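Local coordinates for glycosyl hydrolase family 2, TIM barrel domain protein (Parabacteroides merdae ATCC 43184, PDB 6DXU) that probably hydrolyses beta-glucuronides, as a family 2 glycoside hydrolase and beta-glucuronidase of the human gut microbiome, at residues D[654-660]-D[691-697]; D[637-643]-D[717-721]. All coordinates share one frame; numbering follows the deposited sequence.

Interaction 1 (D[654-660]-D[691-697]); sequences DRKEILV and LRWNCVY
Lys656 and Cys695 begin a run of antiparallel pairing between 654-660 and 691-697, the middle and an edge strand of a three-stranded sheet in the DUF4982 region. Their mutual backbone bonds, Lys656 N to Cys695 O at 2.7 Å and Cys695 N to Lys656 O at 2.9 Å, make one hydrogen-bonded pair; Ile658 and Trp693 make the next, and Val660 N to Leu691 O, 3.0 Å, carries the ladder on. Between these pairs, CA-H...O contacts such as Asn694 CA to Lys656 O (3.2 Å) fill the non-hydrogen-bonded site.

Apolar contacts gather round Ile658. With CG1 anti to its carbonyl carbon (chi1 -63°), Ile658 sends CD1 both to Cys695 SG (4.0 Å) and to Tyr697 CE2 (3.9 Å), while Lys656 CB meets the same ring and Val660 CG2 touches Trp693 CZ3 (3.8 Å). A phenylalanine in place of Tyr697 would probably leave Gln723 and Arg648 without their hydroxyl partner.

Beside the ladder, a water accepts from Arg655 NE and donates to Asn694 O. Backbone bonds thus fix the register, apolar groups pack round Ile658 with Lys656 at the margin, its amine paired to Glu526 and Trp649 O, and on the other face Glu657 and Arg692 pair with Arg570 and Asp685.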
ATOM      1  N   ASP D 654     -23.802 -23.081 -72.252  1.00 40.48           N
ATOM      2  CA  ASP D 654     -23.750 -21.705 -71.763  1.00 35.99           C
ATOM      3  C   ASP D 654     -22.331 -21.173 -71.893  1.00 40.22           C
ATOM      4  O   ASP D 654     -21.358 -21.882 -71.625  1.00 39.29           O
ATOM      5  CB  ASP D 654     -24.177 -21.613 -70.294  1.00 43.23           C
ATOM      6  CG  ASP D 654     -25.677 -21.630 -70.110  1.00 47.10           C
ATOM      7  OD1 ASP D 654     -26.399 -21.836 -71.108  1.00 53.52           O
ATOM      8  OD2 ASP D 654     -26.129 -21.443 -68.956  1.00 49.79           O
ATOM      9  N   ARG D 655     -22.204 -19.906 -72.267  1.00 35.32           N
ATOM     10  CA  ARG D 655     -20.887 -19.288 -72.364  1.00 34.73           C
ATOM     11  C   ARG D 655     -20.532 -18.698 -71.001  1.00 38.14           C
ATOM     12  O   ARG D 655     -21.163 -17.744 -70.536  1.00 38.32           O
ATOM     13  CB  ARG D 655     -20.851 -18.253 -73.482  1.00 34.73           C
ATOM     14  CG  ARG D 655     -20.779 -18.917 -74.864  1.00 38.54           C
ATOM     15  CD  ARG D 655     -20.471 -17.927 -75.959  1.00 40.47           C
ATOM     16  NE  ARG D 655     -20.086 -18.567 -77.221  1.00 48.82           N
ATOM     17  CZ  ARG D 655     -20.944 -19.078 -78.100  1.00 52.13           C
ATOM     18  NH1 ARG D 655     -22.251 -19.043 -77.859  1.00 51.59           N
ATOM     19  NH2 ARG D 655     -20.499 -19.628 -79.220  1.00 47.49           N
ATOM     20  N   LYS D 656     -19.562 -19.318 -70.338  1.00 32.81           N
ATOM     21  CA  LYS D 656     -19.175 -18.942 -68.987  1.00 27.45           C
ATOM     22  C   LYS D 656     -18.090 -17.883 -69.020  1.00 26.41           C
ATOM     23  O   LYS D 656     -17.146 -17.964 -69.814  1.00 24.95           O
ATOM     24  CB  LYS D 656     -18.674 -20.162 -68.215  1.00 29.31           C
ATOM     25  CG  LYS D 656     -19.636 -21.333 -68.229  1.00 30.26           C
ATOM     26  CD  LYS D 656     -20.988 -20.943 -67.658  1.00 32.78           C
ATOM     27  CE  LYS D 656     -20.871 -20.532 -66.203  1.00 34.29           C
ATOM     28  NZ  LYS D 656     -22.192 -20.344 -65.559  1.00 34.83           N
ATOM     29  N   GLU D 657     -18.209 -16.911 -68.120  1.00 28.73           N
ATOM     30  CA  GLU D 657     -17.196 -15.874 -68.013  1.00 26.93           C
ATOM     31  C   GLU D 657     -15.928 -16.440 -67.383  1.00 25.37           C
ATOM     32  O   GLU D 657     -15.980 -17.135 -66.361  1.00 26.34           O
ATOM     33  CB  GLU D 657     -17.723 -14.708 -67.186  1.00 26.50           C
ATOM     34  CG  GLU D 657     -16.771 -13.518 -67.141  1.00 33.89           C
ATOM     35  CD  GLU D 657     -17.420 -12.286 -66.523  1.00 38.47           C
ATOM     36  OE1 GLU D 657     -17.933 -12.388 -65.398  1.00 40.67           O
ATOM     37  OE2 GLU D 657     -17.426 -11.214 -67.167  1.00 49.27           O
ATOM     38  N   ILE D 658     -14.792 -16.159 -68.019  1.00 24.48           N
ATOM     39  CA  ILE D 658     -13.471 -16.514 -67.519  1.00 25.68           C
ATOM     40  C   ILE D 658     -12.682 -15.221 -67.371  1.00 30.93           C
ATOM     41  O   ILE D 658     -12.584 -14.441 -68.328  1.00 26.37           O
ATOM     42  CB  ILE D 658     -12.743 -17.488 -68.467  1.00 25.73           C
ATOM     43  CG1 ILE D 658     -13.512 -18.816 -68.566  1.00 27.26           C
ATOM     44  CG2 ILE D 658     -11.308 -17.716 -68.004  1.00 23.35           C
ATOM     45  CD1 ILE D 658     -12.941 -19.767 -69.616  1.00 23.85           C
ATOM     46  N   LEU D 659     -12.152 -14.982 -66.170  1.00 25.75           N
ATOM     47  CA  LEU D 659     -11.345 -13.809 -65.866  1.00 22.12           C
ATOM     48  C   LEU D 659      -9.887 -14.216 -65.744  1.00 22.24           C
ATOM     49  O   LEU D 659      -9.572 -15.250 -65.149  1.00 25.87           O
ATOM     50  CB  LEU D 659     -11.805 -13.147 -64.550  1.00 23.98           C
ATOM     51  CG  LEU D 659     -13.274 -12.755 -64.431  1.00 29.84           C
ATOM     52  CD1 LEU D 659     -13.557 -12.103 -63.080  1.00 30.26           C
ATOM     53  CD2 LEU D 659     -13.672 -11.843 -65.586  1.00 30.93           C
ATOM     54  N   VAL D 660      -8.993 -13.400 -66.287  1.00 23.74           N
ATOM     55  CA  VAL D 660      -7.556 -13.604 -66.144  1.00 24.27           C
ATOM     56  C   VAL D 660      -6.963 -12.352 -65.514  1.00 27.24           C
ATOM     57  O   VAL D 660      -7.195 -11.238 -66.001  1.00 26.80           O
ATOM     58  CB  VAL D 660      -6.893 -13.924 -67.495  1.00 23.72           C
ATOM     59  CG1 VAL D 660      -5.377 -13.979 -67.358  1.00 25.81           C
ATOM     60  CG2 VAL D 660      -7.436 -15.252 -68.025  1.00 24.23           C
ATOM     61  N   LEU D 691      -9.161  -8.414 -69.703  1.00 26.12           N
ATOM     62  CA  LEU D 691      -8.748  -9.793 -69.942  1.00 28.18           C
ATOM     63  C   LEU D 691      -9.836 -10.737 -69.431  1.00 29.30           C
ATOM     64  O   LEU D 691      -9.693 -11.448 -68.437  1.00 30.67           O
ATOM     65  CB  LEU D 691      -7.392 -10.061 -69.297  1.00 24.22           C
ATOM     66  CG  LEU D 691      -6.289  -9.076 -69.702  1.00 25.10           C
ATOM     67  CD1 LEU D 691      -4.992  -9.423 -68.994  1.00 25.88           C
ATOM     68  CD2 LEU D 691      -6.054  -9.048 -71.233  1.00 23.94           C
ATOM     69  N   ARG D 692     -10.976 -10.687 -70.118  1.00 28.08           N
ATOM     70  CA  ARG D 692     -12.085 -11.577 -69.827  1.00 24.54           C
ATOM     71  C   ARG D 692     -12.616 -12.169 -71.126  1.00 33.49           C
ATOM     72  O   ARG D 692     -12.529 -11.554 -72.195  1.00 28.21           O
ATOM     73  CB  ARG D 692     -13.196 -10.868 -69.065  1.00 30.35           C
ATOM     74  CG  ARG D 692     -13.728  -9.643 -69.759  1.00 32.77           C
ATOM     75  CD  ARG D 692     -14.872  -9.001 -68.986  1.00 32.26           C
ATOM     76  NE  ARG D 692     -15.400  -7.876 -69.756  1.00 35.71           N
ATOM     77  CZ  ARG D 692     -14.808  -6.685 -69.839  1.00 39.94           C
ATOM     78  NH1 ARG D 692     -13.678  -6.449 -69.182  1.00 35.68           N
ATOM     79  NH2 ARG D 692     -15.345  -5.723 -70.583  1.00 37.21           N
ATOM     80  N   TRP D 693     -13.141 -13.394 -71.017  1.00 30.16           N
ATOM     81  CA  TRP D 693     -13.694 -14.151 -72.136  1.00 30.19           C
ATOM     82  C   TRP D 693     -14.991 -14.803 -71.682  1.00 31.33           C
ATOM     83  O   TRP D 693     -15.242 -14.959 -70.485  1.00 29.37           O
ATOM     84  CB  TRP D 693     -12.736 -15.238 -72.636  1.00 26.27           C
ATOM     85  CG  TRP D 693     -11.489 -14.769 -73.332  1.00 31.24           C
ATOM     86  CD1 TRP D 693     -11.247 -14.786 -74.680  1.00 31.23           C
ATOM     87  CD2 TRP D 693     -10.299 -14.244 -72.718  1.00 29.83           C
ATOM     88  NE1 TRP D 693      -9.989 -14.298 -74.945  1.00 31.68           N
ATOM     89  CE2 TRP D 693      -9.384 -13.959 -73.760  1.00 32.74           C
ATOM     90  CE3 TRP D 693      -9.916 -13.989 -71.391  1.00 30.68           C
ATOM     91  CZ2 TRP D 693      -8.115 -13.428 -73.518  1.00 28.43           C
ATOM     92  CZ3 TRP D 693      -8.655 -13.459 -71.149  1.00 28.73           C
ATOM     93  CH2 TRP D 693      -7.767 -13.187 -72.212  1.00 32.93           C
ATOM     94  N   ASN D 694     -15.842 -15.160 -72.640  1.00 31.49           N
ATOM     95  CA  ASN D 694     -17.046 -15.934 -72.345  1.00 30.95           C
ATOM     96  C   ASN D 694     -17.002 -17.168 -73.239  1.00 34.24           C
ATOM     97  O   ASN D 694     -17.085 -17.046 -74.467  1.00 31.18           O
ATOM     98  CB  ASN D 694     -18.299 -15.098 -72.579  1.00 35.01           C
ATOM     99  CG  ASN D 694     -18.471 -14.011 -71.523  1.00 41.55           C
ATOM    100  OD1 ASN D 694     -17.833 -12.958 -71.597  1.00 47.32           O
ATOM    101  ND2 ASN D 694     -19.325 -14.257 -70.548  1.00 32.24           N
ATOM    102  N   CYS D 695     -16.848 -18.346 -72.630  1.00 28.60           N
ATOM    103  CA  CYS D 695     -16.504 -19.558 -73.360  1.00 29.73           C
ATOM    104  C   CYS D 695     -17.396 -20.721 -72.960  1.00 30.80           C
ATOM    105  O   CYS D 695     -17.851 -20.818 -71.818  1.00 29.76           O
ATOM    106  CB  CYS D 695     -15.050 -19.952 -73.116  1.00 28.95           C
ATOM    107  SG  CYS D 695     -13.916 -18.605 -73.295  1.00 36.02           S
ATOM    108  N   VAL D 696     -17.606 -21.630 -73.912  1.00 28.61           N
ATOM    109  CA  VAL D 696     -18.389 -22.837 -73.660  1.00 31.34           C
ATOM    110  C   VAL D 696     -17.499 -23.873 -72.986  1.00 30.79           C
ATOM    111  O   VAL D 696     -16.387 -24.151 -73.453  1.00 29.95           O
ATOM    112  CB  VAL D 696     -18.981 -23.380 -74.972  1.00 36.12           C
ATOM    113  CG1 VAL D 696     -19.680 -24.710 -74.740  1.00 39.11           C
ATOM    114  CG2 VAL D 696     -19.951 -22.373 -75.568  1.00 38.83           C
ATOM    115  N   TYR D 697     -17.972 -24.416 -71.867  1.00 28.47           N
ATOM    116  CA  TYR D 697     -17.350 -25.560 -71.213  1.00 28.85           C
ATOM    117  C   TYR D 697     -18.035 -26.844 -71.659  1.00 29.77           C
ATOM    118  O   TYR D 697     -19.261 -26.890 -71.783  1.00 33.06           O
ATOM    119  CB  TYR D 697     -17.472 -25.462 -69.690  1.00 30.47           C
ATOM    120  CG  TYR D 697     -16.510 -24.540 -68.982  1.00 28.59           C
ATOM    121  CD1 TYR D 697     -15.565 -25.045 -68.084  1.00 31.56           C
ATOM    122  CD2 TYR D 697     -16.563 -23.168 -69.176  1.00 29.46           C
ATOM    123  CE1 TYR D 697     -14.686 -24.196 -67.407  1.00 29.30           C
ATOM    124  CE2 TYR D 697     -15.697 -22.313 -68.505  1.00 31.74           C
ATOM    125  CZ  TYR D 697     -14.762 -22.830 -67.626  1.00 32.20           C
ATOM    126  OH  TYR D 697     -13.907 -21.973 -66.976  1.00 26.92           O
TER
HETATM  127  O   HOH W   1     -20.499 -24.216 -71.123  1.00 36.02           O
HETATM  128  O   HOH W   2     -17.588 -18.360 -77.203  1.00 45.68           O

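Interaction 2 (D[637-643]-D[717-721]); sequences MIHIYGH and VSDVI
Asp719 OD2 takes two hydrogen bonds from 637-643 at once, one from a side chain and one from the backbone. His643 NE2 donates to it over 2.7 Å at 169°, on the syn lone pair; Ile640 N donates to the same oxygen over 2.8 Å, on the anti lone pair. Ring and carboxylate lie nearly coplanar, 9° apart, so the acid meets the imidazole at its edge. Asp719 reaches this position with CG anti to its backbone N. Two donors on one oxygen should fix the carboxylate's rotation and probably favour its charged form.

A face of the same imidazole rests on Ile721: the CG2 methyl sits 3.5 Å from the centroid of the His643 ring, a CH-pi contact over the face, whereas the bond to Asp719 is made at the ring's edge. The remaining packing is aliphatic. Ile640 CG2 meets Ile721 CD1 at 3.7 Å, and Ile638 CG2 meets Val717 CG2 at 3.6 Å, these last two side chains lying alongside and running opposite ways.

The strand axes of 638-640 and 717-721 are 6.2 Å apart at closest approach and run 18° from parallel, yet no backbone-to-backbone bond joins them. They belong to different sheets, 638-640 pairing with 655-662 and 717-721 with 700-710; side chains bridge the two sheets, as where layers meet in a beta-sandwich.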
ATOM      1  N   MET D 637       3.446 -11.838 -64.927  1.00 23.13           N
ATOM      2  CA  MET D 637       2.695 -12.903 -64.284  1.00 26.03           C
ATOM      3  C   MET D 637       1.342 -13.006 -64.964  1.00 25.79           C
ATOM      4  O   MET D 637       0.907 -12.094 -65.674  1.00 27.92           O
ATOM      5  CB  MET D 637       2.521 -12.658 -62.768  1.00 24.44           C
ATOM      6  CG  MET D 637       1.894 -11.317 -62.392  1.00 24.23           C
ATOM      7  SD  MET D 637       0.106 -11.135 -62.671  1.00 26.70           S
ATOM      8  CE  MET D 637      -0.630 -12.338 -61.548  1.00 25.78           C
ATOM      9  N   ILE D 638       0.667 -14.121 -64.720  1.00 25.24           N
ATOM     10  CA  ILE D 638      -0.632 -14.365 -65.332  1.00 21.79           C
ATOM     11  C   ILE D 638      -1.368 -15.397 -64.497  1.00 21.67           C
ATOM     12  O   ILE D 638      -0.795 -16.423 -64.108  1.00 27.41           O
ATOM     13  CB  ILE D 638      -0.471 -14.815 -66.807  1.00 25.66           C
ATOM     14  CG1 ILE D 638      -1.836 -14.990 -67.484  1.00 24.51           C
ATOM     15  CG2 ILE D 638       0.375 -16.084 -66.905  1.00 26.55           C
ATOM     16  CD1 ILE D 638      -1.714 -15.124 -69.035  1.00 26.88           C
ATOM     17  N   HIS D 639      -2.634 -15.136 -64.198  1.00 22.35           N
ATOM     18  CA  HIS D 639      -3.388 -15.990 -63.280  1.00 24.15           C
ATOM     19  C   HIS D 639      -4.827 -16.079 -63.752  1.00 22.13           C
ATOM     20  O   HIS D 639      -5.563 -15.089 -63.681  1.00 26.58           O
ATOM     21  CB  HIS D 639      -3.340 -15.461 -61.843  1.00 23.58           C
ATOM     22  CG  HIS D 639      -4.093 -16.316 -60.867  1.00 23.47           C
ATOM     23  ND1 HIS D 639      -3.513 -17.382 -60.214  1.00 24.82           N
ATOM     24  CD2 HIS D 639      -5.381 -16.274 -60.448  1.00 22.23           C
ATOM     25  CE1 HIS D 639      -4.410 -17.958 -59.431  1.00 25.53           C
ATOM     26  NE2 HIS D 639      -5.552 -17.305 -59.558  1.00 25.68           N
ATOM     27  N   ILE D 640      -5.228 -17.257 -64.229  1.00 22.99           N
ATOM     28  CA  ILE D 640      -6.638 -17.512 -64.497  1.00 24.23           C
ATOM     29  C   ILE D 640      -7.377 -17.642 -63.175  1.00 22.99           C
ATOM     30  O   ILE D 640      -6.985 -18.439 -62.310  1.00 22.62           O
ATOM     31  CB  ILE D 640      -6.818 -18.802 -65.315  1.00 21.47           C
ATOM     32  CG1 ILE D 640      -5.996 -18.770 -66.616  1.00 23.89           C
ATOM     33  CG2 ILE D 640      -8.296 -19.021 -65.579  1.00 22.44           C
ATOM     34  CD1 ILE D 640      -5.671 -20.182 -67.144  1.00 27.61           C
ATOM     35  N   TYR D 641      -8.472 -16.891 -63.019  1.00 22.21           N
ATOM     36  CA  TYR D 641      -9.270 -17.033 -61.807  1.00 26.23           C
ATOM     37  C   TYR D 641      -9.867 -18.432 -61.757  1.00 30.36           C
ATOM     38  O   TYR D 641     -10.430 -18.915 -62.746  1.00 26.52           O
ATOM     39  CB  TYR D 641     -10.380 -15.972 -61.733  1.00 22.60           C
ATOM     40  CG  TYR D 641     -11.326 -16.189 -60.566  1.00 24.07           C
ATOM     41  CD1 TYR D 641     -11.043 -15.673 -59.297  1.00 23.18           C
ATOM     42  CD2 TYR D 641     -12.494 -16.928 -60.724  1.00 25.03           C
ATOM     43  CE1 TYR D 641     -11.904 -15.893 -58.230  1.00 25.97           C
ATOM     44  CE2 TYR D 641     -13.352 -17.150 -59.662  1.00 27.44           C
ATOM     45  CZ  TYR D 641     -13.055 -16.627 -58.420  1.00 24.73           C
ATOM     46  OH  TYR D 641     -13.922 -16.850 -57.376  1.00 23.34           O
ATOM     47  N   GLY D 642      -9.739 -19.081 -60.598  1.00 24.04           N
ATOM     48  CA  GLY D 642     -10.391 -20.361 -60.375  1.00 24.13           C
ATOM     49  C   GLY D 642      -9.443 -21.517 -60.131  1.00 25.05           C
ATOM     50  O   GLY D 642      -9.797 -22.673 -60.375  1.00 25.09           O
ATOM     51  N   HIS D 643      -8.235 -21.234 -59.638  1.00 26.13           N
ATOM     52  CA  HIS D 643      -7.327 -22.328 -59.302  1.00 28.49           C
ATOM     53  C   HIS D 643      -7.914 -23.258 -58.243  1.00 28.40           C
ATOM     54  O   HIS D 643      -7.667 -24.469 -58.288  1.00 29.97           O
ATOM     55  CB  HIS D 643      -5.987 -21.770 -58.828  1.00 27.42           C
ATOM     56  CG  HIS D 643      -5.063 -21.401 -59.943  1.00 30.86           C
ATOM     57  ND1 HIS D 643      -3.832 -21.994 -60.116  1.00 35.65           N
ATOM     58  CD2 HIS D 643      -5.200 -20.518 -60.961  1.00 27.62           C
ATOM     59  CE1 HIS D 643      -3.240 -21.480 -61.180  1.00 34.38           C
ATOM     60  NE2 HIS D 643      -4.048 -20.579 -61.710  1.00 29.39           N
ATOM     61  N   VAL D 717       4.629 -15.650 -70.526  1.00 34.74           N
ATOM     62  CA  VAL D 717       4.284 -16.447 -69.357  1.00 34.12           C
ATOM     63  C   VAL D 717       2.946 -17.121 -69.614  1.00 29.04           C
ATOM     64  O   VAL D 717       2.110 -16.623 -70.369  1.00 29.34           O
ATOM     65  CB  VAL D 717       4.208 -15.600 -68.064  1.00 26.55           C
ATOM     66  CG1 VAL D 717       5.607 -15.139 -67.639  1.00 31.88           C
ATOM     67  CG2 VAL D 717       3.275 -14.417 -68.264  1.00 25.59           C
ATOM     68  N   SER D 718       2.723 -18.238 -68.922  1.00 30.48           N
ATOM     69  CA  SER D 718       1.523 -19.031 -69.122  1.00 28.90           C
ATOM     70  C   SER D 718       0.959 -19.484 -67.783  1.00 29.00           C
ATOM     71  O   SER D 718       1.674 -19.584 -66.785  1.00 30.05           O
ATOM     72  CB  SER D 718       1.808 -20.269 -69.993  1.00 28.72           C
ATOM     73  OG  SER D 718       2.369 -19.884 -71.234  1.00 42.66           O
ATOM     74  N   ASP D 719      -0.344 -19.771 -67.788  1.00 26.00           N
ATOM     75  CA  ASP D 719      -1.054 -20.348 -66.653  1.00 27.28           C
ATOM     76  C   ASP D 719      -2.027 -21.385 -67.187  1.00 31.74           C
ATOM     77  O   ASP D 719      -2.546 -21.255 -68.300  1.00 28.45           O
ATOM     78  CB  ASP D 719      -1.821 -19.290 -65.841  1.00 28.00           C
ATOM     79  CG  ASP D 719      -2.350 -19.839 -64.534  1.00 30.27           C
ATOM     80  OD1 ASP D 719      -1.726 -20.786 -64.011  1.00 33.55           O
ATOM     81  OD2 ASP D 719      -3.395 -19.353 -64.044  1.00 27.06           O
ATOM     82  N   VAL D 720      -2.313 -22.394 -66.371  1.00 31.99           N
ATOM     83  CA  VAL D 720      -3.202 -23.483 -66.764  1.00 31.12           C
ATOM     84  C   VAL D 720      -4.001 -23.920 -65.550  1.00 29.54           C
ATOM     85  O   VAL D 720      -3.437 -24.113 -64.468  1.00 33.62           O
ATOM     86  CB  VAL D 720      -2.428 -24.699 -67.314  1.00 32.73           C
ATOM     87  CG1 VAL D 720      -3.395 -25.799 -67.718  1.00 31.83           C
ATOM     88  CG2 VAL D 720      -1.545 -24.315 -68.479  1.00 39.18           C
ATOM     89  N   ILE D 721      -5.306 -24.112 -65.733  1.00 23.69           N
ATOM     90  CA  ILE D 721      -6.147 -24.709 -64.707  1.00 26.28           C
ATOM     91  C   ILE D 721      -7.020 -25.766 -65.367  1.00 30.66           C
ATOM     92  O   ILE D 721      -7.247 -25.754 -66.579  1.00 30.64           O
ATOM     93  CB  ILE D 721      -7.039 -23.693 -63.959  1.00 29.17           C
ATOM     94  CG1 ILE D 721      -8.096 -23.100 -64.894  1.00 29.27           C
ATOM     95  CG2 ILE D 721      -6.196 -22.610 -63.296  1.00 28.94           C
ATOM     96  CD1 ILE D 721      -9.166 -22.298 -64.166  1.00 28.86           C
TER

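In the fold
From the N terminus, 637-643 comes first, a few residues after helix 623-632, and its partner 717-721 lies more than seventy residues on; interaction 2 therefore closes the longer loop. Interaction 1 closes a shorter one, from 654-660 to 691-697, and falls wholly within it, so the two nest without crossing. Their centres lie about 14 Å apart. Strand 655-662 is the middle strand of a three-stranded antiparallel sheet, flanked by 638-640 and 692-696, and a probable hydrogen bond from Tyr641 N to Leu659 O (2.9 Å) links the two contacts directly. Interaction 1 thus joins the middle strand to one edge of that sheet, while interaction 2 ties its other edge to the five-stranded sheet containing 715-726.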